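Local coordinates for mutual gliding motility protein C (MglC) (Myxococcus xanthus DK 1622, PDB 7CT3), which probably takes part in the polarity control of gliding motility, through a Roadblock/LC7 domain and interactions with its paralog MglB, at residues R4-S9 with A113-A118; E8-Q13 with R106-V111; T81-R84 with Y90-V93. All coordinates share one frame; numbering follows the deposited sequence.

Contact 1 of 3, residues R4-S9 with A113-A118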
ATOM      1  N   ARG A   4     -13.685  18.917  -5.355  1.00 42.84           N
ATOM      2  CA  ARG A   4     -13.190  19.296  -4.004  1.00 42.93           C
ATOM      3  C   ARG A   4     -14.175  18.851  -2.918  1.00 39.68           C
ATOM      4  O   ARG A   4     -13.693  18.442  -1.848  1.00 38.33           O
ATOM      5  CB  ARG A   4     -12.873  20.783  -3.852  1.00 46.94           C
ATOM      6  CG  ARG A   4     -12.045  21.037  -2.600  1.00 48.22           C
ATOM      7  CD  ARG A   4     -11.477  22.423  -2.489  1.00 48.58           C
ATOM      8  NE  ARG A   4     -10.608  22.758  -3.603  1.00 48.21           N
ATOM      9  CZ  ARG A   4     -10.194  23.991  -3.874  1.00 50.85           C
ATOM     10  NH1 ARG A   4      -9.404  24.217  -4.911  1.00 51.39           N
ATOM     11  NH2 ARG A   4     -10.576  24.996  -3.109  1.00 52.00           N
ATOM     12  N   THR A   5     -15.485  18.921  -3.165  1.00 39.23           N
ATOM     13  CA  THR A   5     -16.529  18.474  -2.198  1.00 41.39           C
ATOM     14  C   THR A   5     -16.260  17.016  -1.792  1.00 37.34           C
ATOM     15  O   THR A   5     -16.409  16.693  -0.592  1.00 38.00           O
ATOM     16  CB  THR A   5     -17.944  18.675  -2.757  1.00 43.48           C
ATOM     17  OG1 THR A   5     -18.843  18.434  -1.676  1.00 46.91           O
ATOM     18  CG2 THR A   5     -18.287  17.769  -3.919  1.00 44.31           C
ATOM     19  N   HIS A   6     -15.859  16.170  -2.744  1.00 33.28           N
ATOM     20  CA  HIS A   6     -15.565  14.730  -2.511  1.00 34.76           C
ATOM     21  C   HIS A   6     -14.277  14.592  -1.689  1.00 32.59           C
ATOM     22  O   HIS A   6     -14.258  13.756  -0.771  1.00 30.77           O
ATOM     23  CB  HIS A   6     -15.494  13.968  -3.839  1.00 36.09           C
ATOM     24  CG  HIS A   6     -16.744  14.067  -4.643  1.00 37.86           C
ATOM     25  ND1 HIS A   6     -17.982  13.758  -4.118  1.00 36.20           N
ATOM     26  CD2 HIS A   6     -16.956  14.437  -5.924  1.00 40.25           C
ATOM     27  CE1 HIS A   6     -18.904  13.934  -5.040  1.00 37.91           C
ATOM     28  NE2 HIS A   6     -18.303  14.350  -6.158  1.00 38.64           N
ATOM     29  N   LEU A   7     -13.251  15.391  -2.004  1.00 31.90           N
ATOM     30  CA  LEU A   7     -11.943  15.378  -1.292  1.00 32.17           C
ATOM     31  C   LEU A   7     -12.179  15.794   0.163  1.00 31.34           C
ATOM     32  O   LEU A   7     -11.603  15.158   1.063  1.00 29.63           O
ATOM     33  CB  LEU A   7     -10.951  16.323  -1.980  1.00 31.46           C
ATOM     34  CG  LEU A   7     -10.703  16.080  -3.469  1.00 32.50           C
ATOM     35  CD1 LEU A   7      -9.681  17.068  -4.008  1.00 31.42           C
ATOM     36  CD2 LEU A   7     -10.252  14.652  -3.734  1.00 32.44           C
ATOM     37  N   GLU A   8     -13.016  16.811   0.381  1.00 32.59           N
ATOM     38  CA  GLU A   8     -13.351  17.318   1.737  1.00 34.84           C
ATOM     39  C   GLU A   8     -14.080  16.215   2.516  1.00 33.73           C
ATOM     40  O   GLU A   8     -13.756  16.023   3.702  1.00 34.71           O
ATOM     41  CB  GLU A   8     -14.180  18.599   1.650  1.00 38.05           C
ATOM     42  CG  GLU A   8     -14.614  19.118   3.010  1.00 40.51           C
ATOM     43  CD  GLU A   8     -15.322  20.459   2.990  1.00 45.20           C
ATOM     44  OE1 GLU A   8     -15.757  20.881   1.902  1.00 48.50           O
ATOM     45  OE2 GLU A   8     -15.437  21.075   4.068  1.00 56.36           O
ATOM     46  N   SER A   9     -15.017  15.511   1.876  1.00 33.11           N
ATOM     47  CA  SER A   9     -15.796  14.407   2.498  1.00 35.82           C
ATOM     48  C   SER A   9     -14.839  13.326   3.016  1.00 33.71           C
ATOM     49  O   SER A   9     -15.039  12.850   4.153  1.00 34.12           O
ATOM     50  CB  SER A   9     -16.805  13.839   1.538  1.00 38.44           C
ATOM     51  OG  SER A   9     -17.446  12.705   2.103  1.00 40.40           O
ATOM     52  N   ALA A 113     -13.948   7.170  -4.840  1.00 29.46           N
ATOM     53  CA  ALA A 113     -13.257   7.135  -6.154  1.00 29.93           C
ATOM     54  C   ALA A 113     -14.254   7.216  -7.315  1.00 30.22           C
ATOM     55  O   ALA A 113     -14.043   8.002  -8.235  1.00 30.25           O
ATOM     56  CB  ALA A 113     -12.372   5.917  -6.262  1.00 29.67           C
ATOM     57  N   PRO A 114     -15.345   6.412  -7.356  1.00 33.18           N
ATOM     58  CA  PRO A 114     -16.314   6.507  -8.453  1.00 32.99           C
ATOM     59  C   PRO A 114     -16.995   7.883  -8.569  1.00 32.22           C
ATOM     60  O   PRO A 114     -17.300   8.300  -9.676  1.00 34.00           O
ATOM     61  CB  PRO A 114     -17.377   5.428  -8.178  1.00 34.93           C
ATOM     62  CG  PRO A 114     -16.965   4.726  -6.897  1.00 34.11           C
ATOM     63  CD  PRO A 114     -15.672   5.338  -6.406  1.00 33.22           C
ATOM     64  N   LYS A 115     -17.207   8.563  -7.442  1.00 32.61           N
ATOM     65  CA  LYS A 115     -17.816   9.920  -7.405  1.00 35.99           C
ATOM     66  C   LYS A 115     -16.860  10.919  -8.067  1.00 35.35           C
ATOM     67  O   LYS A 115     -17.333  11.759  -8.856  1.00 39.45           O
ATOM     68  CB  LYS A 115     -18.136  10.338  -5.968  1.00 36.88           C
ATOM     69  CG  LYS A 115     -19.076   9.404  -5.225  1.00 38.32           C
ATOM     70  CD  LYS A 115     -19.593  10.005  -3.947  1.00 43.94           C
ATOM     71  CE  LYS A 115     -19.928   8.966  -2.902  1.00 45.73           C
ATOM     72  NZ  LYS A 115     -20.349   9.605  -1.638  1.00 49.93           N
ATOM     73  N   VAL A 116     -15.561  10.819  -7.774  1.00 32.96           N
ATOM     74  CA  VAL A 116     -14.514  11.685  -8.393  1.00 33.64           C
ATOM     75  C   VAL A 116     -14.451  11.370  -9.895  1.00 35.94           C
ATOM     76  O   VAL A 116     -14.410  12.327 -10.695  1.00 39.46           O
ATOM     77  CB  VAL A 116     -13.152  11.507  -7.696  1.00 33.15           C
ATOM     78  CG1 VAL A 116     -12.028  12.227  -8.428  1.00 35.09           C
ATOM     79  CG2 VAL A 116     -13.210  11.957  -6.242  1.00 31.81           C
ATOM     80  N   ARG A 117     -14.475  10.086 -10.267  1.00 37.40           N
ATOM     81  CA  ARG A 117     -14.414   9.627 -11.684  1.00 38.92           C
ATOM     82  C   ARG A 117     -15.586  10.216 -12.473  1.00 39.97           C
ATOM     83  O   ARG A 117     -15.385  10.557 -13.652  1.00 41.91           O
ATOM     84  CB  ARG A 117     -14.432   8.101 -11.781  1.00 41.63           C
ATOM     85  CG  ARG A 117     -13.087   7.457 -11.486  1.00 45.57           C
ATOM     86  CD  ARG A 117     -12.942   6.076 -12.094  1.00 49.95           C
ATOM     87  NE  ARG A 117     -13.683   5.103 -11.312  1.00 53.69           N
ATOM     88  CZ  ARG A 117     -13.224   4.465 -10.235  1.00 51.94           C
ATOM     89  NH1 ARG A 117     -11.994   4.668  -9.793  1.00 49.83           N
ATOM     90  NH2 ARG A 117     -14.008   3.611  -9.602  1.00 56.01           N
ATOM     91  N   ALA A 118     -16.755  10.337 -11.840  1.00 39.38           N
ATOM     92  CA  ALA A 118     -18.005  10.833 -12.462  1.00 44.09           C
ATOM     93  C   ALA A 118     -17.906  12.332 -12.791  1.00 47.22           C
ATOM     94  O   ALA A 118     -18.691  12.786 -13.642  1.00 53.23           O
ATOM     95  CB  ALA A 118     -19.171  10.548 -11.551  1.00 43.29           C
TER
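With chi1 at -58°, His6 holds its ring beside its own backbone N, turned to the neighbouring helix, whose backbone presents Lys115 CB over one ring face. The geometry is that of a CH-pi contact: Lys115 CB stands 3.9 Å from the centroid of the His6 ring and only 13° off the ring normal. With its CG also anti to the carbonyl carbon (chi1 -58°) and the chain extended beyond, Lys115 brings CD to 4.1 Å from His6 ND1, then leads away, leaving Lys115 NZ 5.4 Å from His6 ND1. Thr5 CG2 covers the opposite face, 3.9 Å above the plane of the His6 ring, and the imidazole is sandwiched between aliphatic carbons. At the root of the side chain, His6 CB meets Val116 CG2 at 3.9 Å; Val116 also packs on Val22 and Val86 of the sheet. The pairing joins the start of helix 4-13 to the end of helix 102-117. Just beyond it, His6 NE2 hydrogen-bonds Glu119. With an alanine here, Lys115 CB would probably lose its aromatic cover and Glu119 its imidazole mate. Across the helices the chemistry is dispersive, while the Glu119 carboxylate may favour a protonated imidazole and the lysine charge may partly oppose it.

Contact 2 of 3, residues E8-Q13 with R106-V111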
ATOM      1  N   GLU A   8     -13.016  16.811   0.381  1.00 32.59           N
ATOM      2  CA  GLU A   8     -13.351  17.318   1.737  1.00 34.84           C
ATOM      3  C   GLU A   8     -14.080  16.215   2.516  1.00 33.73           C
ATOM      4  O   GLU A   8     -13.756  16.023   3.702  1.00 34.71           O
ATOM      5  CB  GLU A   8     -14.180  18.599   1.650  1.00 38.05           C
ATOM      6  CG  GLU A   8     -14.614  19.118   3.010  1.00 40.51           C
ATOM      7  CD  GLU A   8     -15.322  20.459   2.990  1.00 45.20           C
ATOM      8  OE1 GLU A   8     -15.757  20.881   1.902  1.00 48.50           O
ATOM      9  OE2 GLU A   8     -15.437  21.075   4.068  1.00 56.36           O
ATOM     10  N   SER A   9     -15.017  15.511   1.876  1.00 33.11           N
ATOM     11  CA  SER A   9     -15.796  14.407   2.498  1.00 35.82           C
ATOM     12  C   SER A   9     -14.839  13.326   3.016  1.00 33.71           C
ATOM     13  O   SER A   9     -15.039  12.850   4.153  1.00 34.12           O
ATOM     14  CB  SER A   9     -16.805  13.839   1.538  1.00 38.44           C
ATOM     15  OG  SER A   9     -17.446  12.705   2.103  1.00 40.40           O
ATOM     16  N   VAL A  10     -13.818  12.966   2.233  1.00 31.59           N
ATOM     17  CA  VAL A  10     -12.830  11.921   2.636  1.00 31.98           C
ATOM     18  C   VAL A  10     -12.113  12.392   3.906  1.00 31.73           C
ATOM     19  O   VAL A  10     -12.107  11.645   4.900  1.00 31.84           O
ATOM     20  CB  VAL A  10     -11.830  11.598   1.510  1.00 31.56           C
ATOM     21  CG1 VAL A  10     -10.732  10.665   1.996  1.00 32.23           C
ATOM     22  CG2 VAL A  10     -12.527  11.003   0.299  1.00 31.33           C
ATOM     23  N   VAL A  11     -11.541  13.595   3.879  1.00 32.45           N
ATOM     24  CA  VAL A  11     -10.727  14.130   5.011  1.00 33.15           C
ATOM     25  C   VAL A  11     -11.618  14.208   6.258  1.00 34.36           C
ATOM     26  O   VAL A  11     -11.141  13.833   7.341  1.00 37.79           O
ATOM     27  CB  VAL A  11     -10.079  15.479   4.649  1.00 33.83           C
ATOM     28  CG1 VAL A  11      -9.411  16.128   5.852  1.00 36.84           C
ATOM     29  CG2 VAL A  11      -9.078  15.314   3.515  1.00 34.38           C
ATOM     30  N   ASN A  12     -12.873  14.631   6.100  1.00 35.36           N
ATOM     31  CA  ASN A  12     -13.834  14.803   7.223  1.00 39.49           C
ATOM     32  C   ASN A  12     -14.135  13.441   7.866  1.00 38.78           C
ATOM     33  O   ASN A  12     -14.301  13.405   9.093  1.00 38.42           O
ATOM     34  CB  ASN A  12     -15.107  15.524   6.772  1.00 43.32           C
ATOM     35  CG  ASN A  12     -14.909  17.007   6.537  1.00 47.73           C
ATOM     36  OD1 ASN A  12     -13.895  17.586   6.925  1.00 51.32           O
ATOM     37  ND2 ASN A  12     -15.887  17.643   5.912  1.00 52.68           N
ATOM     38  N   GLN A  13     -14.177  12.359   7.082  1.00 36.96           N
ATOM     39  CA  GLN A  13     -14.611  11.016   7.556  1.00 38.08           C
ATOM     40  C   GLN A  13     -13.450  10.241   8.198  1.00 37.58           C
ATOM     41  O   GLN A  13     -13.730   9.367   9.025  1.00 40.30           O
ATOM     42  CB  GLN A  13     -15.187  10.196   6.400  1.00 36.12           C
ATOM     43  CG  GLN A  13     -16.560  10.655   5.939  1.00 35.21           C
ATOM     44  CD  GLN A  13     -17.078   9.766   4.835  1.00 35.55           C
ATOM     45  OE1 GLN A  13     -17.446   8.615   5.064  1.00 39.17           O
ATOM     46  NE2 GLN A  13     -17.094  10.290   3.621  1.00 34.74           N
ATOM     47  N   ARG A 106      -8.923   3.415   3.607  1.00 26.09           N
ATOM     48  CA  ARG A 106      -9.013   2.507   2.432  1.00 26.41           C
ATOM     49  C   ARG A 106     -10.483   2.378   2.012  1.00 27.07           C
ATOM     50  O   ARG A 106     -10.777   2.507   0.804  1.00 25.16           O
ATOM     51  CB  ARG A 106      -8.384   1.152   2.768  1.00 26.83           C
ATOM     52  CG  ARG A 106      -6.878   1.205   2.973  1.00 29.26           C
ATOM     53  CD  ARG A 106      -6.268  -0.153   3.277  1.00 32.76           C
ATOM     54  NE  ARG A 106      -6.567  -1.114   2.222  1.00 33.12           N
ATOM     55  CZ  ARG A 106      -7.312  -2.208   2.353  1.00 36.51           C
ATOM     56  NH1 ARG A 106      -7.832  -2.545   3.523  1.00 42.89           N
ATOM     57  NH2 ARG A 106      -7.522  -2.982   1.302  1.00 39.78           N
ATOM     58  N   TYR A 107     -11.377   2.172   2.982  1.00 26.52           N
ATOM     59  CA  TYR A 107     -12.834   2.001   2.748  1.00 27.70           C
ATOM     60  C   TYR A 107     -13.410   3.287   2.137  1.00 25.61           C
ATOM     61  O   TYR A 107     -14.073   3.224   1.089  1.00 25.19           O
ATOM     62  CB  TYR A 107     -13.535   1.602   4.048  1.00 30.74           C
ATOM     63  CG  TYR A 107     -15.032   1.739   3.997  1.00 34.00           C
ATOM     64  CD1 TYR A 107     -15.820   0.781   3.380  1.00 36.61           C
ATOM     65  CD2 TYR A 107     -15.657   2.850   4.536  1.00 34.54           C
ATOM     66  CE1 TYR A 107     -17.198   0.915   3.316  1.00 39.66           C
ATOM     67  CE2 TYR A 107     -17.030   3.001   4.476  1.00 38.24           C
ATOM     68  CZ  TYR A 107     -17.804   2.028   3.871  1.00 39.93           C
ATOM     69  OH  TYR A 107     -19.159   2.172   3.818  1.00 44.08           O
ATOM     70  N   VAL A 108     -13.158   4.435   2.766  1.00 27.09           N
ATOM     71  CA  VAL A 108     -13.745   5.732   2.319  1.00 26.91           C
ATOM     72  C   VAL A 108     -13.215   6.074   0.916  1.00 25.36           C
ATOM     73  O   VAL A 108     -14.015   6.531   0.084  1.00 27.43           O
ATOM     74  CB  VAL A 108     -13.488   6.857   3.336  1.00 26.86           C
ATOM     75  CG1 VAL A 108     -13.888   8.211   2.774  1.00 28.26           C
ATOM     76  CG2 VAL A 108     -14.215   6.592   4.646  1.00 29.01           C
ATOM     77  N   LEU A 109     -11.930   5.854   0.631  1.00 24.56           N
ATOM     78  CA  LEU A 109     -11.395   6.186  -0.715  1.00 25.38           C
ATOM     79  C   LEU A 109     -12.047   5.278  -1.765  1.00 25.23           C
ATOM     80  O   LEU A 109     -12.344   5.780  -2.866  1.00 25.13           O
ATOM     81  CB  LEU A 109      -9.869   6.087  -0.755  1.00 26.29           C
ATOM     82  CG  LEU A 109      -9.239   6.958  -1.840  1.00 27.35           C
ATOM     83  CD1 LEU A 109      -9.407   8.435  -1.505  1.00 29.07           C
ATOM     84  CD2 LEU A 109      -7.775   6.620  -2.053  1.00 27.35           C
ATOM     85  N   ARG A 110     -12.280   4.003  -1.445  1.00 26.96           N
ATOM     86  CA  ARG A 110     -12.937   3.043  -2.376  1.00 27.47           C
ATOM     87  C   ARG A 110     -14.352   3.546  -2.700  1.00 26.08           C
ATOM     88  O   ARG A 110     -14.750   3.481  -3.875  1.00 27.19           O
ATOM     89  CB  ARG A 110     -12.954   1.623  -1.797  1.00 28.12           C
ATOM     90  CG  ARG A 110     -13.524   0.581  -2.748  1.00 32.28           C
ATOM     91  CD  ARG A 110     -13.395  -0.850  -2.249  1.00 37.99           C
ATOM     92  NE  ARG A 110     -14.044  -1.068  -0.959  1.00 47.22           N
ATOM     93  CZ  ARG A 110     -15.350  -1.290  -0.766  1.00 56.00           C
ATOM     94  NH1 ARG A 110     -16.202  -1.320  -1.780  1.00 59.99           N
ATOM     95  NH2 ARG A 110     -15.804  -1.474   0.461  1.00 59.52           N
ATOM     96  N   VAL A 111     -15.072   4.052  -1.698  1.00 26.21           N
ATOM     97  CA  VAL A 111     -16.458   4.586  -1.848  1.00 29.99           C
ATOM     98  C   VAL A 111     -16.436   5.887  -2.667  1.00 29.29           C
ATOM     99  O   VAL A 111     -17.371   6.097  -3.457  1.00 33.94           O
ATOM    100  CB  VAL A 111     -17.111   4.797  -0.469  1.00 33.12           C
ATOM    101  CG1 VAL A 111     -18.370   5.647  -0.557  1.00 36.91           C
ATOM    102  CG2 VAL A 111     -17.401   3.465   0.210  1.00 34.30           C
TER
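Gln13 passes its side chain at a slant across the two methyls of Val108, and its atoms can be taken in order. Gln13 CB lies 4.1 Å from Val108 CG2. The next carbon, CG, sits beside the backbone N (chi1 -73°), which turns the amide back along its own helix, and Gln13 CD comes to 4.1 Å from Val108 CG1. At the tip the amide divides: Gln13 OE1 approaches Val108 CG2 at 3.8 Å, while Gln13 NE2 passes Val108 CG1 at 3.9 Å on its way to a hydrogen bond with Ser9 OG (2.9 Å from NE2), bent at 130° and tilted from the amide plane. A second, weak bond from NE2 to the Ser9 carbonyl helps to fix the amide's rotation. The segments belong to the two helices that lie on one face of the Roadblock/LC7 sheet; the axes of 8-13 and 106-111 run nearly antiparallel, at 160°, and come within 9.9 Å. Deeper between them the packing is wholly aliphatic. Val10 and Val108 point oppositely and overlap flank against flank, Val10 CG2 resting 4.0 Å from Val108 CG1. Nearer the strands, Val10 CG1 reaches Leu109 CD1 at 4.4 Å, a looser touch, and both of these residues continue onto Cys20 and Leu94 of the sheet.

Contact 3 of 3, residues T81-R84 with Y90-V93; sequences TVMR and YFLV
Arg84 and Leu92 form the hydrogen-bonded pair of this antiparallel contact, and their backbones supply its tightest part. Leu92 N donates to Arg84 O at 2.8 Å with an N-H...O angle of 178°, almost straight. The return bond, Arg84 N to Leu92 O, measures 3.0 Å and bends to 155°, its donor lying in the carbonyl plane. Leu92 O also receives a CA-H...O contact, 3.1 Å from Met83 CA, and a similar contact brings Val93 CA to 3.4 Å from Val82 O. Met83 and Val93 follow as the non-hydrogen-bonded pair, their CA atoms 4.4 Å apart. The segments lie on the two arms of the beta hairpin 79-87/90-97, part of the central antiparallel sheet of the Roadblock/LC7 fold; Phe91 and Val93 bond through their backbones to strand 17-24, and Met83 on the other side to Val72 of strand 71-75. On the face bearing Met83, Phe91 and Val93, packing is close: Met83 CG lies 3.7 Å from Val93 CB, the two side chains pointing the same way. Met83, present as selenomethionine, makes a Met-aromatic contact in which SE approaches Phe91 CE2 at 3.9 Å, oblique to the ring. Phe91 has CG between its backbone N and carbonyl carbon (chi1 61°), a placement that stands the ring alongside the selenium. Helix 44-61 covers Met83 through Leu57 and Ala61, and Phe91 through Ala61. The other face is looser between the strands themselves. Arg84 starts out beside Leu92 but leads away, packing on Arg110 and making a long, weak ion pair with Glu71, and it stays partly exposed. Leu92 instead turns its side chain into the cover of Leu109. At the hairpin end Tyr90, also partly exposed, swings its ring away from strand 79-87 and rests on Val22.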
ATOM      1  N   THR A  81      -0.413   6.384   2.920  1.00 23.04           N
ATOM      2  CA  THR A  81      -1.139   6.850   1.715  1.00 24.04           C
ATOM      3  C   THR A  81      -1.960   5.698   1.145  1.00 23.02           C
ATOM      4  O   THR A  81      -1.583   4.521   1.345  1.00 25.37           O
ATOM      5  CB  THR A  81      -0.205   7.465   0.667  1.00 25.77           C
ATOM      6  OG1 THR A  81       0.639   6.439   0.146  1.00 26.91           O
ATOM      7  CG2 THR A  81       0.617   8.605   1.229  1.00 28.24           C
ATOM      8  N   VAL A  82      -3.060   6.059   0.496  1.00 22.77           N
ATOM      9  CA  VAL A  82      -3.936   5.158  -0.299  1.00 24.38           C
ATOM     10  C   VAL A  82      -4.217   5.887  -1.603  1.00 22.97           C
ATOM     11  O   VAL A  82      -4.588   7.060  -1.568  1.00 23.79           O
ATOM     12  CB  VAL A  82      -5.257   4.842   0.426  1.00 28.99           C
ATOM     13  CG1 VAL A  82      -6.009   3.731  -0.284  1.00 33.72           C
ATOM     14  CG2 VAL A  82      -5.046   4.512   1.890  1.00 31.94           C
HETATM   15  N   MSE A  83      -4.058   5.177  -2.723  1.00 22.60           N
HETATM   16  CA  MSE A  83      -4.253   5.762  -4.036  1.00 23.27           C
HETATM   17  C   MSE A  83      -5.121   4.844  -4.888  1.00 21.98           C
HETATM   18  O   MSE A  83      -4.974   3.624  -4.824  1.00 22.75           O
HETATM   19  CB  MSE A  83      -2.902   5.981  -4.718  1.00 25.18           C
HETATM   20  CG  MSE A  83      -2.031   6.988  -4.026  1.00 28.17           C
HETATM   21 SE   MSE A  83      -0.268   6.980  -4.838  1.00 31.18          SE
HETATM   22  CE  MSE A  83       0.652   5.524  -3.901  1.00 33.19           C
ATOM     23  N   ARG A  84      -6.004   5.462  -5.686  1.00 22.92           N
ATOM     24  CA  ARG A  84      -6.839   4.761  -6.650  1.00 23.19           C
ATOM     25  C   ARG A  84      -6.861   5.541  -7.969  1.00 23.52           C
ATOM     26  O   ARG A  84      -6.652   6.770  -7.947  1.00 23.36           O
ATOM     27  CB  ARG A  84      -8.271   4.596  -6.130  1.00 24.43           C
ATOM     28  CG  ARG A  84      -8.401   3.603  -4.986  1.00 25.63           C
ATOM     29  CD  ARG A  84      -9.839   3.292  -4.619  1.00 28.27           C
ATOM     30  NE  ARG A  84      -9.836   2.095  -3.796  1.00 30.62           N
ATOM     31  CZ  ARG A  84     -10.063   0.856  -4.223  1.00 29.34           C
ATOM     32  NH1 ARG A  84     -10.395   0.612  -5.480  1.00 30.59           N
ATOM     33  NH2 ARG A  84      -9.987  -0.142  -3.367  1.00 31.56           N
ATOM     34  N   TYR A  90      -5.108  10.656 -14.338  1.00 33.87           N
ATOM     35  CA  TYR A  90      -5.261  11.157 -12.945  1.00 30.44           C
ATOM     36  C   TYR A  90      -5.458  10.015 -11.943  1.00 28.09           C
ATOM     37  O   TYR A  90      -6.130   9.002 -12.252  1.00 28.32           O
ATOM     38  CB  TYR A  90      -6.436  12.131 -12.853  1.00 33.11           C
ATOM     39  CG  TYR A  90      -6.318  13.324 -13.765  1.00 37.61           C
ATOM     40  CD1 TYR A  90      -5.290  14.240 -13.610  1.00 40.02           C
ATOM     41  CD2 TYR A  90      -7.223  13.531 -14.792  1.00 43.47           C
ATOM     42  CE1 TYR A  90      -5.164  15.330 -14.455  1.00 43.91           C
ATOM     43  CE2 TYR A  90      -7.114  14.619 -15.643  1.00 46.23           C
ATOM     44  CZ  TYR A  90      -6.080  15.525 -15.472  1.00 48.20           C
ATOM     45  OH  TYR A  90      -5.963  16.601 -16.303  1.00 54.57           O
ATOM     46  N   PHE A  91      -4.911  10.200 -10.742  1.00 25.97           N
ATOM     47  CA  PHE A  91      -5.164   9.314  -9.579  1.00 25.41           C
ATOM     48  C   PHE A  91      -5.567  10.157  -8.370  1.00 25.75           C
ATOM     49  O   PHE A  91      -5.286  11.367  -8.306  1.00 28.15           O
ATOM     50  CB  PHE A  91      -3.970   8.410  -9.276  1.00 26.30           C
ATOM     51  CG  PHE A  91      -2.675   9.092  -8.923  1.00 27.62           C
ATOM     52  CD1 PHE A  91      -1.815   9.533  -9.919  1.00 28.24           C
ATOM     53  CD2 PHE A  91      -2.292   9.250  -7.597  1.00 26.81           C
ATOM     54  CE1 PHE A  91      -0.612  10.137  -9.598  1.00 29.16           C
ATOM     55  CE2 PHE A  91      -1.079   9.845  -7.279  1.00 29.88           C
ATOM     56  CZ  PHE A  91      -0.243  10.287  -8.281  1.00 30.32           C
ATOM     57  N   LEU A  92      -6.237   9.486  -7.441  1.00 25.25           N
ATOM     58  CA  LEU A  92      -6.757  10.039  -6.175  1.00 25.79           C
ATOM     59  C   LEU A  92      -5.823   9.566  -5.061  1.00 25.76           C
ATOM     60  O   LEU A  92      -5.519   8.362  -5.047  1.00 28.53           O
ATOM     61  CB  LEU A  92      -8.175   9.484  -6.028  1.00 30.21           C
ATOM     62  CG  LEU A  92      -9.008  10.001  -4.864  1.00 31.23           C
ATOM     63  CD1 LEU A  92      -9.208  11.504  -4.950  1.00 30.39           C
ATOM     64  CD2 LEU A  92     -10.343   9.276  -4.843  1.00 34.03           C
ATOM     65  N   VAL A  93      -5.348  10.464  -4.199  1.00 25.46           N
ATOM     66  CA  VAL A  93      -4.412  10.099  -3.094  1.00 26.93           C
ATOM     67  C   VAL A  93      -4.954  10.650  -1.774  1.00 26.12           C
ATOM     68  O   VAL A  93      -5.245  11.855  -1.695  1.00 28.99           O
ATOM     69  CB  VAL A  93      -2.961  10.553  -3.359  1.00 30.30           C
ATOM     70  CG1 VAL A  93      -2.865  12.002  -3.788  1.00 33.81           C
ATOM     71  CG2 VAL A  93      -2.058  10.290  -2.160  1.00 29.64           C
TER

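Contacts 1 and 2 are successive levels of one helix-helix seam, their centres 9 Å apart, and they share Glu8 and Ser9. Contact 3 lies beneath, 12 Å from contact 1 and 11 Å from contact 2 between centres, nested in sequence inside the loops that both close. Leu92 ties the three together: its CD1 lies 3.5 Å from Leu7 CD2, and its CD2 lies 3.6 Å from Leu109 CD1. Arg84 NE adds a touch on Arg110 CA at 3.5 Å. The sodium ion, at the site of Leu64, Thr66 and Val69, is about 8 Å from the Arg84 side chain and about 13 Å from that of Leu109. Within segment 106-111 of contact 2, Arg106 packs on Phe102 of the second subunit.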